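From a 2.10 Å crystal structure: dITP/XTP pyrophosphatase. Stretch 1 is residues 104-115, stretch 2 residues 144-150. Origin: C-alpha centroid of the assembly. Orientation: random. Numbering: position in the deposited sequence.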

ATOM      1  N   LEU D 104       4.243 -24.008  -4.909  1.00 19.36           N
ATOM      2  CA  LEU D 104       3.580 -23.330  -3.800  1.00 20.13           C
ATOM      3  C   LEU D 104       2.688 -22.198  -4.308  1.00 17.23           C
ATOM      4  O   LEU D 104       1.543 -22.043  -3.867  1.00 15.82           O
ATOM      5  CB  LEU D 104       4.613 -22.799  -2.798  1.00 18.34           C
ATOM      6  CG  LEU D 104       4.069 -21.897  -1.669  1.00 13.41           C
ATOM      7  CD1 LEU D 104       3.008 -22.628  -0.796  1.00 14.52           C
ATOM      8  CD2 LEU D 104       5.213 -21.311  -0.822  1.00 13.30           C
ATOM      9  N   LEU D 105       3.209 -21.374  -5.210  1.00 18.62           N
ATOM     10  CA  LEU D 105       2.424 -20.250  -5.716  1.00 13.78           C
ATOM     11  C   LEU D 105       1.124 -20.730  -6.359  1.00 17.32           C
ATOM     12  O   LEU D 105       0.042 -20.195  -6.075  1.00 16.87           O
ATOM     13  CB  LEU D 105       3.255 -19.440  -6.708  1.00 14.14           C
ATOM     14  CG  LEU D 105       2.555 -18.197  -7.251  1.00 15.01           C
ATOM     15  CD1 LEU D 105       2.131 -17.329  -6.107  1.00 15.00           C
ATOM     16  CD2 LEU D 105       3.500 -17.429  -8.129  1.00 18.18           C
ATOM     17  N   LEU D 106       1.217 -21.733  -7.244  1.00 16.32           N
ATOM     18  CA  LEU D 106       0.018 -22.295  -7.864  1.00 17.38           C
ATOM     19  C   LEU D 106      -0.964 -22.803  -6.825  1.00 18.61           C
ATOM     20  O   LEU D 106      -2.172 -22.566  -6.934  1.00 17.39           O
ATOM     21  CB  LEU D 106       0.367 -23.444  -8.811  1.00 17.09           C
ATOM     22  CG  LEU D 106       1.037 -23.137 -10.142  1.00 25.04           C
ATOM     23  CD1 LEU D 106       1.162 -24.429 -10.946  1.00 23.37           C
ATOM     24  CD2 LEU D 106       0.210 -22.098 -10.883  1.00 19.71           C
ATOM     25  N   ALA D 107      -0.463 -23.557  -5.839  1.00 18.61           N
ATOM     26  CA  ALA D 107      -1.345 -24.119  -4.822  1.00 25.32           C
ATOM     27  C   ALA D 107      -1.995 -23.019  -4.000  1.00 19.02           C
ATOM     28  O   ALA D 107      -3.177 -23.115  -3.649  1.00 19.25           O
ATOM     29  CB  ALA D 107      -0.580 -25.083  -3.914  1.00 18.39           C
ATOM     30  N   GLN D 108      -1.231 -21.971  -3.669  1.00 17.33           N
ATOM     31  CA  GLN D 108      -1.800 -20.859  -2.910  1.00 15.45           C
ATOM     32  C   GLN D 108      -2.947 -20.211  -3.673  1.00 17.81           C
ATOM     33  O   GLN D 108      -3.963 -19.833  -3.076  1.00 18.77           O
ATOM     34  CB  GLN D 108      -0.718 -19.818  -2.578  1.00 15.38           C
ATOM     35  CG  GLN D 108       0.285 -20.247  -1.492  1.00 15.22           C
ATOM     36  CD  GLN D 108       1.369 -19.214  -1.253  1.00 14.35           C
ATOM     37  OE1 GLN D 108       1.854 -18.595  -2.187  1.00 13.08           O
ATOM     38  NE2 GLN D 108       1.742 -19.020   0.001  1.00 12.85           N
ATOM     39  N   LEU D 109      -2.826 -20.129  -4.999  1.00 16.00           N
ATOM     40  CA  LEU D 109      -3.791 -19.447  -5.844  1.00 22.40           C
ATOM     41  C   LEU D 109      -4.810 -20.393  -6.495  1.00 20.80           C
ATOM     42  O   LEU D 109      -5.579 -19.956  -7.351  1.00 19.09           O
ATOM     43  CB  LEU D 109      -3.036 -18.671  -6.928  1.00 16.56           C
ATOM     44  CG  LEU D 109      -1.966 -17.650  -6.520  1.00 14.06           C
ATOM     45  CD1 LEU D 109      -1.416 -16.999  -7.789  1.00 17.95           C
ATOM     46  CD2 LEU D 109      -2.486 -16.588  -5.578  1.00 17.19           C
ATOM     47  N   SER D 110      -4.888 -21.652  -6.063  1.00 20.67           N
ATOM     48  CA  SER D 110      -5.556 -22.656  -6.884  1.00 23.57           C
ATOM     49  C   SER D 110      -7.031 -22.369  -7.110  1.00 32.38           C
ATOM     50  O   SER D 110      -7.610 -22.890  -8.070  1.00 33.92           O
ATOM     51  CB  SER D 110      -5.406 -24.043  -6.265  1.00 25.88           C
ATOM     52  OG  SER D 110      -6.161 -24.122  -5.079  1.00 36.37           O
ATOM     53  N   ASP D 111      -7.663 -21.558  -6.273  1.00 33.82           N
ATOM     54  CA  ASP D 111      -9.085 -21.311  -6.450  1.00 37.47           C
ATOM     55  C   ASP D 111      -9.400 -19.900  -6.936  1.00 34.52           C
ATOM     56  O   ASP D 111     -10.574 -19.516  -6.982  1.00 37.78           O
ATOM     57  CB  ASP D 111      -9.818 -21.634  -5.148  1.00 43.52           C
ATOM     58  CG  ASP D 111      -9.672 -23.102  -4.763  1.00 49.05           C
ATOM     59  OD1 ASP D 111      -9.933 -23.956  -5.639  1.00 42.88           O
ATOM     60  OD2 ASP D 111      -9.315 -23.407  -3.600  1.00 48.10           O
ATOM     61  N   ILE D 112      -8.395 -19.136  -7.345  1.00 31.20           N
ATOM     62  CA  ILE D 112      -8.564 -17.728  -7.682  1.00 29.96           C
ATOM     63  C   ILE D 112      -8.958 -17.629  -9.152  1.00 28.94           C
ATOM     64  O   ILE D 112      -8.231 -18.154 -10.009  1.00 28.67           O
ATOM     65  CB  ILE D 112      -7.291 -16.925  -7.399  1.00 23.91           C
ATOM     66  CG1 ILE D 112      -6.857 -17.113  -5.939  1.00 26.33           C
ATOM     67  CG2 ILE D 112      -7.520 -15.463  -7.702  1.00 29.05           C
ATOM     68  CD1 ILE D 112      -8.031 -17.097  -4.935  1.00 28.51           C
ATOM     69  N   PRO D 113     -10.075 -16.982  -9.484  1.00 32.04           N
ATOM     70  CA  PRO D 113     -10.499 -16.885 -10.885  1.00 33.97           C
ATOM     71  C   PRO D 113      -9.556 -16.015 -11.706  1.00 33.60           C
ATOM     72  O   PRO D 113      -8.873 -15.138 -11.180  1.00 27.65           O
ATOM     73  CB  PRO D 113     -11.894 -16.260 -10.792  1.00 36.19           C
ATOM     74  CG  PRO D 113     -11.911 -15.560  -9.477  1.00 35.70           C
ATOM     75  CD  PRO D 113     -11.040 -16.359  -8.563  1.00 32.14           C
ATOM     76  N   ASP D 114      -9.549 -16.270 -13.026  1.00 36.59           N
ATOM     77  CA  ASP D 114      -8.568 -15.654 -13.928  1.00 34.88           C
ATOM     78  C   ASP D 114      -8.481 -14.152 -13.744  1.00 34.49           C
ATOM     79  O   ASP D 114      -7.380 -13.595 -13.672  1.00 31.94           O
ATOM     80  CB  ASP D 114      -8.898 -15.950 -15.395  1.00 39.45           C
ATOM     81  CG  ASP D 114      -8.570 -17.376 -15.817  1.00 44.21           C
ATOM     82  OD1 ASP D 114      -7.678 -18.027 -15.225  1.00 41.45           O
ATOM     83  OD2 ASP D 114      -9.191 -17.836 -16.792  1.00 62.54           O
ATOM     84  N   GLU D 115      -9.631 -13.488 -13.612  1.00 41.14           N
ATOM     85  CA  GLU D 115      -9.672 -12.032 -13.539  1.00 36.76           C
ATOM     86  C   GLU D 115      -8.882 -11.482 -12.367  1.00 35.82           C
ATOM     87  O   GLU D 115      -8.459 -10.322 -12.410  1.00 43.69           O
ATOM     88  CB  GLU D 115     -11.120 -11.547 -13.444  1.00 44.42           C
ATOM     89  CG  GLU D 115     -12.057 -12.113 -14.506  1.00 56.03           C
ATOM     90  CD  GLU D 115     -12.577 -13.504 -14.172  1.00 59.27           C
ATOM     91  OE1 GLU D 115     -12.453 -14.404 -15.031  1.00 62.96           O
ATOM     92  OE2 GLU D 115     -13.110 -13.695 -13.054  1.00 56.06           O
ATOM     93  N   SER D 144      -0.254 -12.296 -15.657  1.00 13.79           N
ATOM     94  CA  SER D 144      -1.070 -13.006 -14.683  1.00 17.16           C
ATOM     95  C   SER D 144      -0.457 -14.385 -14.461  1.00 17.15           C
ATOM     96  O   SER D 144       0.445 -14.813 -15.190  1.00 15.14           O
ATOM     97  CB  SER D 144      -2.536 -13.103 -15.140  1.00 18.22           C
ATOM     98  OG  SER D 144      -2.627 -13.766 -16.381  1.00 14.44           O
ATOM     99  N   ILE D 145      -0.955 -15.080 -13.452  1.00 13.91           N
ATOM    100  CA  ILE D 145      -0.431 -16.396 -13.114  1.00 15.50           C
ATOM    101  C   ILE D 145      -1.271 -17.466 -13.803  1.00 16.02           C
ATOM    102  O   ILE D 145      -2.501 -17.479 -13.683  1.00 16.61           O
ATOM    103  CB  ILE D 145      -0.403 -16.609 -11.591  1.00 14.82           C
ATOM    104  CG1 ILE D 145       0.398 -15.487 -10.907  1.00 13.75           C
ATOM    105  CG2 ILE D 145       0.146 -18.003 -11.256  1.00 13.85           C
ATOM    106  CD1 ILE D 145       1.804 -15.284 -11.465  1.00 11.25           C
ATOM    107  N   ALA D 146      -0.604 -18.376 -14.512  1.00 15.29           N
ATOM    108  CA  ALA D 146      -1.290 -19.503 -15.122  1.00 19.22           C
ATOM    109  C   ALA D 146      -1.850 -20.449 -14.059  1.00 20.44           C
ATOM    110  O   ALA D 146      -1.486 -20.414 -12.879  1.00 17.30           O
ATOM    111  CB  ALA D 146      -0.343 -20.278 -16.046  1.00 20.07           C
ATOM    112  N   ARG D 147      -2.720 -21.342 -14.511  1.00 23.41           N
ATOM    113  CA  ARG D 147      -3.264 -22.376 -13.648  1.00 24.51           C
ATOM    114  C   ARG D 147      -2.438 -23.644 -13.684  1.00 25.11           C
ATOM    115  O   ARG D 147      -2.445 -24.402 -12.712  1.00 26.26           O
ATOM    116  CB  ARG D 147      -4.703 -22.688 -14.052  1.00 23.71           C
ATOM    117  CG  ARG D 147      -5.568 -21.483 -13.905  1.00 27.58           C
ATOM    118  CD  ARG D 147      -7.028 -21.833 -13.906  1.00 35.50           C
ATOM    119  NE  ARG D 147      -7.817 -20.618 -13.743  1.00 42.89           N
ATOM    120  CZ  ARG D 147      -8.320 -20.203 -12.587  1.00 38.43           C
ATOM    121  NH1 ARG D 147      -8.139 -20.911 -11.478  1.00 36.15           N
ATOM    122  NH2 ARG D 147      -9.015 -19.080 -12.543  1.00 41.54           N
ATOM    123  N   ILE D 148      -1.760 -23.911 -14.799  1.00 28.35           N
ATOM    124  CA  ILE D 148      -0.816 -25.027 -14.892  1.00 23.58           C
ATOM    125  C   ILE D 148       0.413 -24.575 -15.659  1.00 22.77           C
ATOM    126  O   ILE D 148       0.326 -23.793 -16.613  1.00 24.69           O
ATOM    127  CB  ILE D 148      -1.449 -26.267 -15.578  1.00 31.29           C
ATOM    128  CG1 ILE D 148      -1.914 -25.933 -16.991  1.00 28.02           C
ATOM    129  CG2 ILE D 148      -2.604 -26.823 -14.753  1.00 34.87           C
ATOM    130  CD1 ILE D 148      -2.428 -27.101 -17.737  1.00 37.66           C
ATOM    131  N   PRO D 149       1.584 -25.088 -15.274  1.00 25.46           N
ATOM    132  CA  PRO D 149       2.820 -24.669 -15.950  1.00 24.26           C
ATOM    133  C   PRO D 149       2.861 -25.143 -17.393  1.00 22.72           C
ATOM    134  O   PRO D 149       2.325 -26.194 -17.733  1.00 22.74           O
ATOM    135  CB  PRO D 149       3.926 -25.339 -15.125  1.00 21.56           C
ATOM    136  CG  PRO D 149       3.251 -25.769 -13.837  1.00 24.69           C
ATOM    137  CD  PRO D 149       1.845 -26.074 -14.213  1.00 21.00           C
ATOM    138  N   ALA D 150       3.498 -24.341 -18.247  1.00 20.60           N
ATOM    139  CA  ALA D 150       3.719 -24.715 -19.636  1.00 23.34           C
ATOM    140  C   ALA D 150       5.003 -24.065 -20.125  1.00 23.46           C
ATOM    141  O   ALA D 150       5.413 -23.017 -19.624  1.00 19.75           O
ATOM    142  CB  ALA D 150       2.545 -24.330 -20.541  1.00 21.31           C
TER
HETATM  143  O   HOH W   1      -4.570 -17.579 -15.633  1.00 26.84           O

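A helical segment that includes 104-108, with the residues after it, packs against the end of a strand (144-145) and the loop beyond, burying 442 Å² counted over both sides. The contact has an apolar half, where leucines form a shallow hollow for an isoleucine, and a polar half, where one arginine lies against the backbone from Ile112 to Asp114.

Ile145 is the bump of the apolar half. Its CA-to-CB bond points toward stretch 1, and its branched side chain meets three leucines: Ile145 CD1 lies 4.3 Å from Leu105 CD2, Ile145 CG2 lies 4.1 Å from Leu106 CD2, and Ile145 CG1 lies 3.9 Å from Leu109 CD1. Leu105 and Leu109 sit four residues apart and both point toward stretch 2, so with Leu106 they form the hollow. Ile145, Leu105 and Leu109 are buried, a setting that suits side chains with no polar group to satisfy.

Leu106 is a bump in its own right. Its CA-to-CB bond points sideways to stretch 2, but its m, t rotamer brings its end nearer, and 84 Å² of the residue is covered. One methyl, Leu106 CD2, presses close to the backbone, 3.1 Å from Ala146 O; the other, Leu106 CD1, rests 3.7 Å from Pro149 CD. The leucine thus packs against the 146-149 loop, with the proline ring giving its methyl a compact apolar surface. Ala146 points its small side chain away and meets Leu106 through its carbonyl.

Arg147 has the largest covered area, 115 Å². Its CA-to-CB bond points sideways, but an extended chain (chi2 and chi3 both t) carries the guanidinium to the backbone from Ile112, last residue of the type I Leu109-Ile112 turn, to Asp114. There Arg147 NH2 gives a weak hydrogen bond to Ile112 O at 2.8 Å. The CA-to-CB bond of Asp114 points sideways to stretch 2, but its carboxylate swings in: Asp114 OD1 forms a salt bridge with Arg147 NE at 3.0 Å and accepts a weak bond from Arg147 NH2 at 3.2 Å. Both residues are exposed and oppositely charged, and the arginine has N-H donors enough for carbonyl and carboxylate alike. The guanidinium edge fits closely against the backbone, with Arg147 NH2 3.1 Å from Pro113 CA. Asp114 N lies 2.9 Å from Arg147 NH2, but both are donors, so this approach is no hydrogen bond.

A water fills the gap beside the salt bridge, donating to Asp114 OD1 at 3.2 Å and to Ile145 O at 2.8 Å, and so ties the carboxylate to the strand backbone.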